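Local coordinates for iron-binding protein (Staphylococcus epidermidis, PDB 4M7O) that probably binds an iron-containing ligand outside the cell membrane as the solute-binding component of an uptake system, at residues 223-226 with 227-231; 174-177 with 178-182. All coordinates share one frame; numbering follows the deposited sequence.

Contact 1: residues 223-226 with 227-231; sequences KSKS and DYIEM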
ATOM      1  N   LYS A 223      -0.081 -10.764 -10.623  1.00 38.21           N
ATOM      2  CA  LYS A 223       0.052 -11.836 -11.600  1.00 44.83           C
ATOM      3  C   LYS A 223       0.848 -11.285 -12.766  1.00 37.55           C
ATOM      4  O   LYS A 223       0.906 -10.073 -12.959  1.00 37.49           O
ATOM      5  CB  LYS A 223      -1.319 -12.254 -12.141  1.00 49.00           C
ATOM      6  CG  LYS A 223      -2.400 -12.526 -11.112  1.00 54.15           C
ATOM      7  CD  LYS A 223      -2.327 -13.955 -10.606  1.00 65.00           C
ATOM      8  CE  LYS A 223      -3.665 -14.416 -10.035  1.00 68.47           C
ATOM      9  NZ  LYS A 223      -3.499 -15.683  -9.271  1.00 73.34           N
ATOM     10  N   SER A 224       1.434 -12.168 -13.565  1.00 34.41           N
ATOM     11  CA  SER A 224       2.099 -11.743 -14.785  1.00 37.41           C
ATOM     12  C   SER A 224       1.037 -11.209 -15.726  1.00 43.10           C
ATOM     13  O   SER A 224      -0.122 -11.604 -15.638  1.00 41.90           O
ATOM     14  CB  SER A 224       2.805 -12.924 -15.440  1.00 44.54           C
ATOM     15  OG  SER A 224       1.861 -13.865 -15.916  1.00 45.04           O
ATOM     16  N   LYS A 225       1.422 -10.305 -16.615  1.00 46.94           N
ATOM     17  CA  LYS A 225       0.467  -9.708 -17.534  1.00 41.11           C
ATOM     18  C   LYS A 225      -0.169 -10.774 -18.407  1.00 43.55           C
ATOM     19  O   LYS A 225      -1.373 -10.767 -18.602  1.00 43.31           O
ATOM     20  CB  LYS A 225       1.162  -8.660 -18.407  1.00 43.88           C
ATOM     21  CG  LYS A 225       0.214  -7.839 -19.276  1.00 44.86           C
ATOM     22  CD  LYS A 225       1.015  -6.841 -20.115  1.00 53.92           C
ATOM     23  CE  LYS A 225       0.123  -5.870 -20.882  1.00 50.62           C
ATOM     24  NZ  LYS A 225       0.943  -4.801 -21.535  1.00 57.61           N
ATOM     25  N   SER A 226       0.636 -11.698 -18.920  1.00 47.96           N
ATOM     26  CA  SER A 226       0.122 -12.746 -19.801  1.00 53.82           C
ATOM     27  C   SER A 226      -0.921 -13.624 -19.109  1.00 53.11           C
ATOM     28  O   SER A 226      -1.859 -14.097 -19.748  1.00 53.17           O
ATOM     29  CB  SER A 226       1.266 -13.615 -20.324  1.00 59.91           C
ATOM     30  OG  SER A 226       1.960 -14.242 -19.255  1.00 64.53           O
ATOM     31  N   ASP A 227      -0.752 -13.841 -17.805  1.00 50.24           N
ATOM     32  CA  ASP A 227      -1.685 -14.666 -17.032  1.00 51.08           C
ATOM     33  C   ASP A 227      -3.043 -13.996 -16.859  1.00 46.80           C
ATOM     34  O   ASP A 227      -4.087 -14.646 -16.979  1.00 45.69           O
ATOM     35  CB  ASP A 227      -1.102 -15.016 -15.657  1.00 47.28           C
ATOM     36  CG  ASP A 227      -0.118 -16.172 -15.715  1.00 61.04           C
ATOM     37  OD1 ASP A 227       0.319 -16.538 -16.829  1.00 67.20           O
ATOM     38  OD2 ASP A 227       0.229 -16.708 -14.641  1.00 68.46           O
ATOM     39  N   TYR A 228      -3.029 -12.697 -16.571  1.00 42.36           N
ATOM     40  CA  TYR A 228      -4.279 -11.966 -16.420  1.00 42.91           C
ATOM     41  C   TYR A 228      -4.970 -11.865 -17.769  1.00 41.71           C
ATOM     42  O   TYR A 228      -6.196 -11.965 -17.847  1.00 40.62           O
ATOM     43  CB  TYR A 228      -4.038 -10.583 -15.821  1.00 39.36           C
ATOM     44  CG  TYR A 228      -5.303  -9.786 -15.575  1.00 40.67           C
ATOM     45  CD1 TYR A 228      -6.375 -10.334 -14.880  1.00 39.09           C
ATOM     46  CD2 TYR A 228      -5.414  -8.481 -16.015  1.00 32.43           C
ATOM     47  CE1 TYR A 228      -7.525  -9.600 -14.644  1.00 37.25           C
ATOM     48  CE2 TYR A 228      -6.561  -7.739 -15.789  1.00 37.45           C
ATOM     49  CZ  TYR A 228      -7.613  -8.298 -15.107  1.00 37.57           C
ATOM     50  OH  TYR A 228      -8.750  -7.549 -14.884  1.00 38.26           O
ATOM     51  N   ILE A 229      -4.177 -11.691 -18.827  1.00 42.32           N
ATOM     52  CA  ILE A 229      -4.711 -11.660 -20.185  1.00 42.77           C
ATOM     53  C   ILE A 229      -5.408 -12.977 -20.521  1.00 44.02           C
ATOM     54  O   ILE A 229      -6.484 -12.971 -21.119  1.00 42.45           O
ATOM     55  CB  ILE A 229      -3.617 -11.339 -21.240  1.00 50.11           C
ATOM     56  CG1 ILE A 229      -3.139  -9.890 -21.110  1.00 44.60           C
ATOM     57  CG2 ILE A 229      -4.133 -11.551 -22.651  1.00 51.11           C
ATOM     58  CD1 ILE A 229      -1.953  -9.559 -22.004  1.00 50.10           C
ATOM     59  N   GLU A 230      -4.823 -14.103 -20.112  1.00 40.44           N
ATOM     60  CA  GLU A 230      -5.444 -15.397 -20.404  1.00 47.31           C
ATOM     61  C   GLU A 230      -6.733 -15.614 -19.608  1.00 48.24           C
ATOM     62  O   GLU A 230      -7.702 -16.163 -20.135  1.00 48.17           O
ATOM     63  CB  GLU A 230      -4.461 -16.558 -20.209  1.00 56.25           C
ATOM     64  CG  GLU A 230      -3.290 -16.547 -21.201  1.00 69.80           C
ATOM     65  CD  GLU A 230      -3.731 -16.588 -22.669  1.00 78.97           C
ATOM     66  OE1 GLU A 230      -4.530 -17.478 -23.028  1.00 82.84           O
ATOM     67  OE2 GLU A 230      -3.279 -15.731 -23.465  1.00 77.62           O
HETATM   68  N   MSE A 231      -6.757 -15.172 -18.354  1.00 41.77           N
HETATM   69  CA  MSE A 231      -7.982 -15.236 -17.569  1.00 43.14           C
HETATM   70  C   MSE A 231      -9.102 -14.441 -18.234  1.00 38.22           C
HETATM   71  O   MSE A 231     -10.229 -14.917 -18.333  1.00 43.48           O
HETATM   72  CB  MSE A 231      -7.750 -14.683 -16.168  1.00 40.34           C
HETATM   73  CG  MSE A 231      -6.833 -15.514 -15.302  1.00 58.40           C
HETATM   74 SE   MSE A 231      -6.465 -14.528 -13.650  1.00103.46          SE
HETATM   75  CE  MSE A 231      -8.298 -13.930 -13.311  1.00 32.07           C
TER

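Contact 2: residues 174-177 with 178-182; sequences YTAG and KDTFF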
ATOM      1  N   TYR A 174     -13.495  -9.210  -7.338  1.00 25.79           N
ATOM      2  CA  TYR A 174     -13.683  -8.062  -6.460  1.00 31.14           C
ATOM      3  C   TYR A 174     -13.060  -6.831  -7.065  1.00 27.38           C
ATOM      4  O   TYR A 174     -11.988  -6.895  -7.672  1.00 32.72           O
ATOM      5  CB  TYR A 174     -13.041  -8.307  -5.092  1.00 23.24           C
ATOM      6  CG  TYR A 174     -13.897  -9.145  -4.151  1.00 27.33           C
ATOM      7  CD1 TYR A 174     -14.070 -10.507  -4.362  1.00 27.99           C
ATOM      8  CD2 TYR A 174     -14.515  -8.576  -3.042  1.00 25.33           C
ATOM      9  CE1 TYR A 174     -14.856 -11.293  -3.474  1.00 26.83           C
ATOM     10  CE2 TYR A 174     -15.289  -9.358  -2.142  1.00 29.20           C
ATOM     11  CZ  TYR A 174     -15.454 -10.707  -2.372  1.00 31.50           C
ATOM     12  OH  TYR A 174     -16.244 -11.458  -1.510  1.00 32.93           O
ATOM     13  N   THR A 175     -13.710  -5.696  -6.865  1.00 25.93           N
ATOM     14  CA  THR A 175     -13.143  -4.448  -7.323  1.00 37.59           C
ATOM     15  C   THR A 175     -12.927  -3.552  -6.136  1.00 34.75           C
ATOM     16  O   THR A 175     -13.360  -3.871  -5.029  1.00 35.50           O
ATOM     17  CB  THR A 175     -14.060  -3.738  -8.319  1.00 34.31           C
ATOM     18  OG1 THR A 175     -13.402  -2.556  -8.797  1.00 35.26           O
ATOM     19  CG2 THR A 175     -15.359  -3.353  -7.652  1.00 31.39           C
ATOM     20  N   ALA A 176     -12.258  -2.430  -6.375  1.00 34.28           N
ATOM     21  CA  ALA A 176     -12.045  -1.419  -5.352  1.00 36.37           C
ATOM     22  C   ALA A 176     -12.826  -0.170  -5.724  1.00 36.21           C
ATOM     23  O   ALA A 176     -12.606   0.418  -6.780  1.00 37.16           O
ATOM     24  CB  ALA A 176     -10.570  -1.101  -5.225  1.00 41.32           C
ATOM     25  N   GLY A 177     -13.748   0.236  -4.859  1.00 35.85           N
ATOM     26  CA  GLY A 177     -14.532   1.434  -5.111  1.00 38.08           C
ATOM     27  C   GLY A 177     -13.959   2.600  -4.327  1.00 41.26           C
ATOM     28  O   GLY A 177     -12.745   2.682  -4.121  1.00 34.93           O
ATOM     29  N   LYS A 178     -14.828   3.503  -3.888  1.00 40.02           N
ATOM     30  CA  LYS A 178     -14.398   4.654  -3.105  1.00 49.27           C
ATOM     31  C   LYS A 178     -13.854   4.232  -1.746  1.00 47.80           C
ATOM     32  O   LYS A 178     -14.047   3.090  -1.319  1.00 48.56           O
ATOM     33  CB  LYS A 178     -15.554   5.638  -2.922  1.00 56.33           C
ATOM     34  CG  LYS A 178     -15.722   6.606  -4.080  1.00 60.35           C
ATOM     35  CD  LYS A 178     -16.873   7.567  -3.815  1.00 72.26           C
ATOM     36  CE  LYS A 178     -16.647   8.906  -4.503  1.00 80.63           C
ATOM     37  NZ  LYS A 178     -16.466   8.766  -5.972  1.00 81.87           N
ATOM     38  N   ASP A 179     -13.180   5.165  -1.076  1.00 47.32           N
ATOM     39  CA  ASP A 179     -12.537   4.913   0.216  1.00 44.42           C
ATOM     40  C   ASP A 179     -11.455   3.844   0.125  1.00 44.26           C
ATOM     41  O   ASP A 179     -11.193   3.136   1.094  1.00 44.00           O
ATOM     42  CB  ASP A 179     -13.557   4.517   1.293  1.00 47.77           C
ATOM     43  CG  ASP A 179     -14.593   5.594   1.544  1.00 58.38           C
ATOM     44  OD1 ASP A 179     -14.306   6.776   1.258  1.00 65.33           O
ATOM     45  OD2 ASP A 179     -15.690   5.255   2.036  1.00 60.40           O
ATOM     46  N   THR A 180     -10.822   3.720  -1.035  1.00 38.64           N
ATOM     47  CA  THR A 180      -9.696   2.794  -1.164  1.00 37.28           C
ATOM     48  C   THR A 180      -8.485   3.526  -1.692  1.00 39.17           C
ATOM     49  O   THR A 180      -8.610   4.573  -2.337  1.00 36.12           O
ATOM     50  CB  THR A 180      -9.996   1.631  -2.115  1.00 39.06           C
ATOM     51  OG1 THR A 180     -10.264   2.158  -3.424  1.00 33.67           O
ATOM     52  CG2 THR A 180     -11.193   0.790  -1.613  1.00 33.10           C
ATOM     53  N   PHE A 181      -7.315   2.956  -1.433  1.00 32.91           N
ATOM     54  CA  PHE A 181      -6.069   3.547  -1.874  1.00 32.71           C
ATOM     55  C   PHE A 181      -6.027   3.582  -3.390  1.00 34.24           C
ATOM     56  O   PHE A 181      -5.662   4.596  -3.985  1.00 35.89           O
ATOM     57  CB  PHE A 181      -4.871   2.783  -1.299  1.00 32.73           C
ATOM     58  CG  PHE A 181      -3.691   3.664  -0.996  1.00 37.50           C
ATOM     59  CD1 PHE A 181      -3.227   4.566  -1.934  1.00 43.06           C
ATOM     60  CD2 PHE A 181      -3.075   3.625   0.239  1.00 44.67           C
ATOM     61  CE1 PHE A 181      -2.145   5.388  -1.665  1.00 45.78           C
ATOM     62  CE2 PHE A 181      -1.994   4.454   0.517  1.00 46.40           C
ATOM     63  CZ  PHE A 181      -1.534   5.338  -0.443  1.00 38.78           C
ATOM     64  N   PHE A 182      -6.425   2.489  -4.027  1.00 34.42           N
ATOM     65  CA  PHE A 182      -6.445   2.476  -5.485  1.00 36.63           C
ATOM     66  C   PHE A 182      -7.382   3.534  -6.045  1.00 39.35           C
ATOM     67  O   PHE A 182      -7.116   4.081  -7.116  1.00 41.60           O
ATOM     68  CB  PHE A 182      -6.813   1.094  -6.016  1.00 34.95           C
ATOM     69  CG  PHE A 182      -5.851   0.017  -5.597  1.00 42.42           C
ATOM     70  CD1 PHE A 182      -4.488   0.204  -5.746  1.00 43.43           C
ATOM     71  CD2 PHE A 182      -6.306  -1.169  -5.038  1.00 44.22           C
ATOM     72  CE1 PHE A 182      -3.578  -0.777  -5.344  1.00 39.36           C
ATOM     73  CE2 PHE A 182      -5.405  -2.156  -4.638  1.00 47.84           C
ATOM     74  CZ  PHE A 182      -4.043  -1.958  -4.797  1.00 41.13           C
TER

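Contact 1: residues 223-226 with 227-231
S224 closes the start of helix 225-234 from the N-cap position: its OG accepts the N-H of D227 (OG to N 3.2 Å). The first torsion (chi1 67°) sets OG between its backbone N and carbonyl carbon, facing forward into the first turn, where it packs 3.2 Å from D227 CB. The carbonyl of S224 takes Y228 N in the carbonyl plane, with an N-H...O angle of 161°, and receives a second, weak bond from D227 N. The packed flank continues at I229, whose N reaches K225 O at 3.0 Å. Its CG1 lies against that oxygen, and its CD1 comes 3.9 Å from K225 CG as the side chains cross obliquely. Y228, buried beneath the turn, packs on strands 216-219 and 249-251 and hydrogen-bonds E166 through its OH. The other flank is solvent-exposed. A turn along, E230 N bonds S226 O at an equal 3.0 Å but less straight, the donor tilted 31° from the carbonyl plane and CG touching that oxygen. At the helix entry, K223 NZ lies loosely 6.6 Å from D227 OD2, too far for a salt bridge. The arrangement is a serine N-cap opening an amphipathic surface helix, its inner side laid on a beta-sheet.

Contact 2: residues 174-177 with 178-182
T180 and G177 are joined by the one hydrogen bond between the two segments, from T180 OG1 to G177 O at 2.6 Å. The hydroxyl approaches almost head-on to the carbonyl, with a C=O...O angle of 164°. A chi1 of 61° tucks OG1 between the backbone N and carbonyl carbon of T180; the same oxygen accepts the N-H of N183 in the first helical turn, so the hydroxyl works as donor and acceptor and joins strand end to helix start. Van der Waals contacts gather round A176. Its CB packs on T180, 4.1 Å from T180 CG2 and 3.7 Å from T180 OG1, and meets the edge of the F182 ring at CD2 (4.3 Å). W201 of the adjoining strand touches both A176 and T180, and F182 also packs on M165. Backbone bonds to residues leading into strand 201-203 carry the pairing past the strand, G177 with G200 and K178 with V198. Charge plays a small part: K178 makes a long, weak ion pair with E187. The whole is a short strand-to-helix connection in which a threonine N-cap starts helix 181-188 and folds it back against the mixed sheet.

In the fold
Contact 2 comes first along the chain, at the junction of strand 174-176 and helix 181-188; contact 1 follows at the start of helix 225-234. Their centres lie about 21 Å apart and their nearest atoms about 8 Å, without touching. Both belong to the part of the chain built round the mixed sheet, where strand 162-168 links them: it pairs antiparallel with strand 174-176 and parallel with strand 216-219, on which Y228 packs. Contact 2 is buried and contact 1 lies at the surface. Their shared lobe is distinct from the one holding the five-stranded parallel sheet, consistent with a two-lobed periplasmic binding protein whose halves are probably joined by the long helix 133-152.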